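Local coordinates for protein lysozyme C, milk isozyme (Equus caballus, PDB 2EQL) that hydrolyses the beta-1,4 linkages between N-acetylmuramic acid and N-acetylglucosamine in bacterial peptidoglycan and binds one calcium ion, at residues 15-20 against 93-98. Sequence-based numbering, arbitrary orientation.
Sequences QEMDGF and SCAKRV
Phe20 and Lys96 bring the two backbones nearest, with their CA atoms 7.5 Å apart; towards the other end Gln15 CA and Ser93 CA are separated by 9.8 Å. The 15-20 segment is a loop, with a backbone hydrogen bond from Phe20 N to Met17 O, and it faces the last turns of helix 89-98. Lys96 spans the gap. Its CG, anti to the carbonyl carbon (chi1 -80°), lies over one face of the Phe20 ring in a CH-pi contact, 3.8 Å from the centroid and 21° off the normal. Beyond it the chain runs out to the loop, where NZ donates to the backbone oxygen Gln15 O at 2.7 Å, tilted 26° from the carbonyl plane. A salt bridge, with a weak hydrogen bond of 3.3 Å, joins Lys96 NZ to Glu16 OE2. In the C-type lysozyme fold this ties the loop between helices 5-13 and 25-36 to helix 89-98, whose first turn probably supplies the calcium ligands Asp90 and Asp91; Gln15 NE2 reaches Asp89 at that helix's start. Met17 makes the buried, apolar part: its bent chain sets CE 3.7 Å from Lys96 CG and 4.0 Å from Ala95 CB, while Trp28 of helix 25-36 touches both Met17 and Ala95.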
ATOM      1  N   GLN A  15     -11.184  -8.355   2.475  1.00 13.85           N
ATOM      2  CA  GLN A  15      -9.995  -9.026   2.968  1.00 15.35           C
ATOM      3  C   GLN A  15      -9.537  -8.822   4.443  1.00 14.91           C
ATOM      4  O   GLN A  15      -8.473  -9.309   4.836  1.00 16.39           O
ATOM      5  CB  GLN A  15      -8.931  -8.629   1.904  1.00 11.72           C
ATOM      6  CG  GLN A  15      -8.982  -9.817   0.998  1.00  7.35           C
ATOM      7  CD  GLN A  15      -8.037  -9.892  -0.148  1.00  6.32           C
ATOM      8  OE1 GLN A  15      -6.860 -10.165  -0.008  1.00  6.62           O
ATOM      9  NE2 GLN A  15      -8.597  -9.709  -1.334  1.00  6.30           N
ATOM     10  N   GLU A  16     -10.360  -8.196   5.289  1.00 14.78           N
ATOM     11  CA  GLU A  16     -10.142  -7.734   6.670  1.00 14.77           C
ATOM     12  C   GLU A  16      -9.081  -6.675   6.989  1.00 14.76           C
ATOM     13  O   GLU A  16      -8.576  -6.538   8.115  1.00 13.00           O
ATOM     14  CB  GLU A  16      -9.925  -8.929   7.692  1.00 15.43           C
ATOM     15  CG  GLU A  16      -9.123 -10.242   7.599  1.00 20.43           C
ATOM     16  CD  GLU A  16      -7.728 -10.394   8.276  1.00 20.56           C
ATOM     17  OE1 GLU A  16      -7.475  -9.816   9.338  1.00 19.73           O
ATOM     18  OE2 GLU A  16      -6.890 -11.122   7.725  1.00 19.35           O
ATOM     19  N   MET A  17      -8.829  -5.786   6.015  1.00 12.79           N
ATOM     20  CA  MET A  17      -7.985  -4.641   6.289  1.00 13.54           C
ATOM     21  C   MET A  17      -8.683  -3.566   7.154  1.00 14.70           C
ATOM     22  O   MET A  17      -8.108  -2.742   7.876  1.00 14.02           O
ATOM     23  CB  MET A  17      -7.532  -4.042   4.990  1.00 13.78           C
ATOM     24  CG  MET A  17      -6.433  -4.920   4.414  1.00 15.14           C
ATOM     25  SD  MET A  17      -4.861  -4.782   5.291  1.00 17.11           S
ATOM     26  CE  MET A  17      -4.018  -5.251   3.822  1.00 19.00           C
ATOM     27  N   ASP A  18      -9.996  -3.617   7.122  1.00 14.71           N
ATOM     28  CA  ASP A  18     -10.876  -2.807   7.929  1.00 12.89           C
ATOM     29  C   ASP A  18     -10.472  -2.581   9.372  1.00 11.37           C
ATOM     30  O   ASP A  18     -10.627  -1.416   9.720  1.00 16.74           O
ATOM     31  CB  ASP A  18     -12.242  -3.439   7.872  1.00 14.57           C
ATOM     32  CG  ASP A  18     -13.262  -2.727   8.710  1.00 16.30           C
ATOM     33  OD1 ASP A  18     -13.258  -1.462   8.716  1.00 12.17           O
ATOM     34  OD2 ASP A  18     -14.015  -3.504   9.340  1.00 17.28           O
ATOM     35  N   GLY A  19     -10.104  -3.467  10.281  1.00  4.11           N
ATOM     36  CA  GLY A  19      -9.520  -2.884  11.488  1.00  8.43           C
ATOM     37  C   GLY A  19      -7.991  -2.954  11.611  1.00 11.31           C
ATOM     38  O   GLY A  19      -7.443  -2.476  12.620  1.00 11.78           O
ATOM     39  N   PHE A  20      -7.330  -3.506  10.563  1.00 10.02           N
ATOM     40  CA  PHE A  20      -5.969  -3.989  10.520  1.00  8.19           C
ATOM     41  C   PHE A  20      -4.858  -3.075  10.941  1.00  9.19           C
ATOM     42  O   PHE A  20      -4.843  -1.887  10.646  1.00 11.59           O
ATOM     43  CB  PHE A  20      -5.635  -4.467   9.143  1.00  5.54           C
ATOM     44  CG  PHE A  20      -4.682  -5.629   9.229  1.00  2.34           C
ATOM     45  CD1 PHE A  20      -5.204  -6.870   9.363  1.00  3.08           C
ATOM     46  CD2 PHE A  20      -3.326  -5.421   9.230  1.00  6.27           C
ATOM     47  CE1 PHE A  20      -4.352  -7.901   9.502  1.00  6.12           C
ATOM     48  CE2 PHE A  20      -2.454  -6.462   9.389  1.00  4.37           C
ATOM     49  CZ  PHE A  20      -2.987  -7.702   9.518  1.00  8.01           C
ATOM     50  N   SER A  93      -1.122  -9.117   1.505  1.00  8.56           N
ATOM     51  CA  SER A  93      -0.237  -9.788   2.425  1.00  5.82           C
ATOM     52  C   SER A  93       0.973  -8.926   2.753  1.00  6.07           C
ATOM     53  O   SER A  93       1.330  -8.827   3.931  1.00  6.50           O
ATOM     54  CB  SER A  93       0.247 -11.090   1.835  1.00  5.76           C
ATOM     55  OG  SER A  93      -0.889 -11.938   1.696  1.00  8.76           O
ATOM     56  N   CYS A  94       1.600  -8.209   1.803  1.00  4.39           N
ATOM     57  CA  CYS A  94       2.782  -7.476   2.181  1.00  3.57           C
ATOM     58  C   CYS A  94       2.423  -6.215   2.976  1.00  2.01           C
ATOM     59  O   CYS A  94       3.123  -5.884   3.922  1.00  3.00           O
ATOM     60  CB  CYS A  94       3.571  -7.187   0.912  1.00  2.02           C
ATOM     61  SG  CYS A  94       5.247  -6.705   1.366  1.00  2.71           S
ATOM     62  N   ALA A  95       1.359  -5.473   2.711  1.00  2.01           N
ATOM     63  CA  ALA A  95       0.951  -4.404   3.618  1.00  4.32           C
ATOM     64  C   ALA A  95       0.691  -4.958   5.044  1.00  3.30           C
ATOM     65  O   ALA A  95       1.168  -4.422   6.040  1.00  2.00           O
ATOM     66  CB  ALA A  95      -0.342  -3.743   3.095  1.00  2.33           C
ATOM     67  N   LYS A  96      -0.036  -6.076   5.174  1.00  3.62           N
ATOM     68  CA  LYS A  96      -0.289  -6.703   6.460  1.00  5.24           C
ATOM     69  C   LYS A  96       0.942  -7.000   7.337  1.00  6.31           C
ATOM     70  O   LYS A  96       0.905  -6.769   8.549  1.00  8.19           O
ATOM     71  CB  LYS A  96      -1.072  -7.990   6.207  1.00  3.85           C
ATOM     72  CG  LYS A  96      -2.568  -7.820   5.979  1.00  4.54           C
ATOM     73  CD  LYS A  96      -3.331  -9.140   5.770  1.00  3.72           C
ATOM     74  CE  LYS A  96      -4.762  -8.874   6.231  1.00  7.22           C
ATOM     75  NZ  LYS A  96      -5.785  -9.264   5.271  1.00 10.09           N
ATOM     76  N   ARG A  97       2.016  -7.480   6.708  1.00  4.02           N
ATOM     77  CA  ARG A  97       3.298  -7.749   7.336  1.00  5.31           C
ATOM     78  C   ARG A  97       4.003  -6.427   7.555  1.00  5.10           C
ATOM     79  O   ARG A  97       4.710  -6.277   8.535  1.00  3.17           O
ATOM     80  CB  ARG A  97       4.091  -8.690   6.401  1.00  8.54           C
ATOM     81  CG  ARG A  97       5.489  -9.264   6.600  1.00 12.08           C
ATOM     82  CD  ARG A  97       5.871 -10.594   5.790  1.00 20.78           C
ATOM     83  NE  ARG A  97       4.647 -11.326   5.490  1.00 26.71           N
ATOM     84  CZ  ARG A  97       4.452 -12.339   4.621  1.00 26.64           C
ATOM     85  NH1 ARG A  97       3.445 -12.377   3.649  1.00 25.37           N
ATOM     86  NH2 ARG A  97       4.675 -13.590   5.070  1.00 25.40           N
ATOM     87  N   VAL A  98       3.839  -5.405   6.719  1.00  7.53           N
ATOM     88  CA  VAL A  98       4.536  -4.134   6.917  1.00  8.12           C
ATOM     89  C   VAL A  98       3.988  -3.431   8.151  1.00  8.40           C
ATOM     90  O   VAL A  98       4.795  -3.144   9.037  1.00 11.39           O
ATOM     91  CB  VAL A  98       4.370  -3.195   5.660  1.00  6.00           C
ATOM     92  CG1 VAL A  98       5.041  -1.852   5.888  1.00  4.38           C
ATOM     93  CG2 VAL A  98       5.038  -3.764   4.449  1.00  4.48           C
TER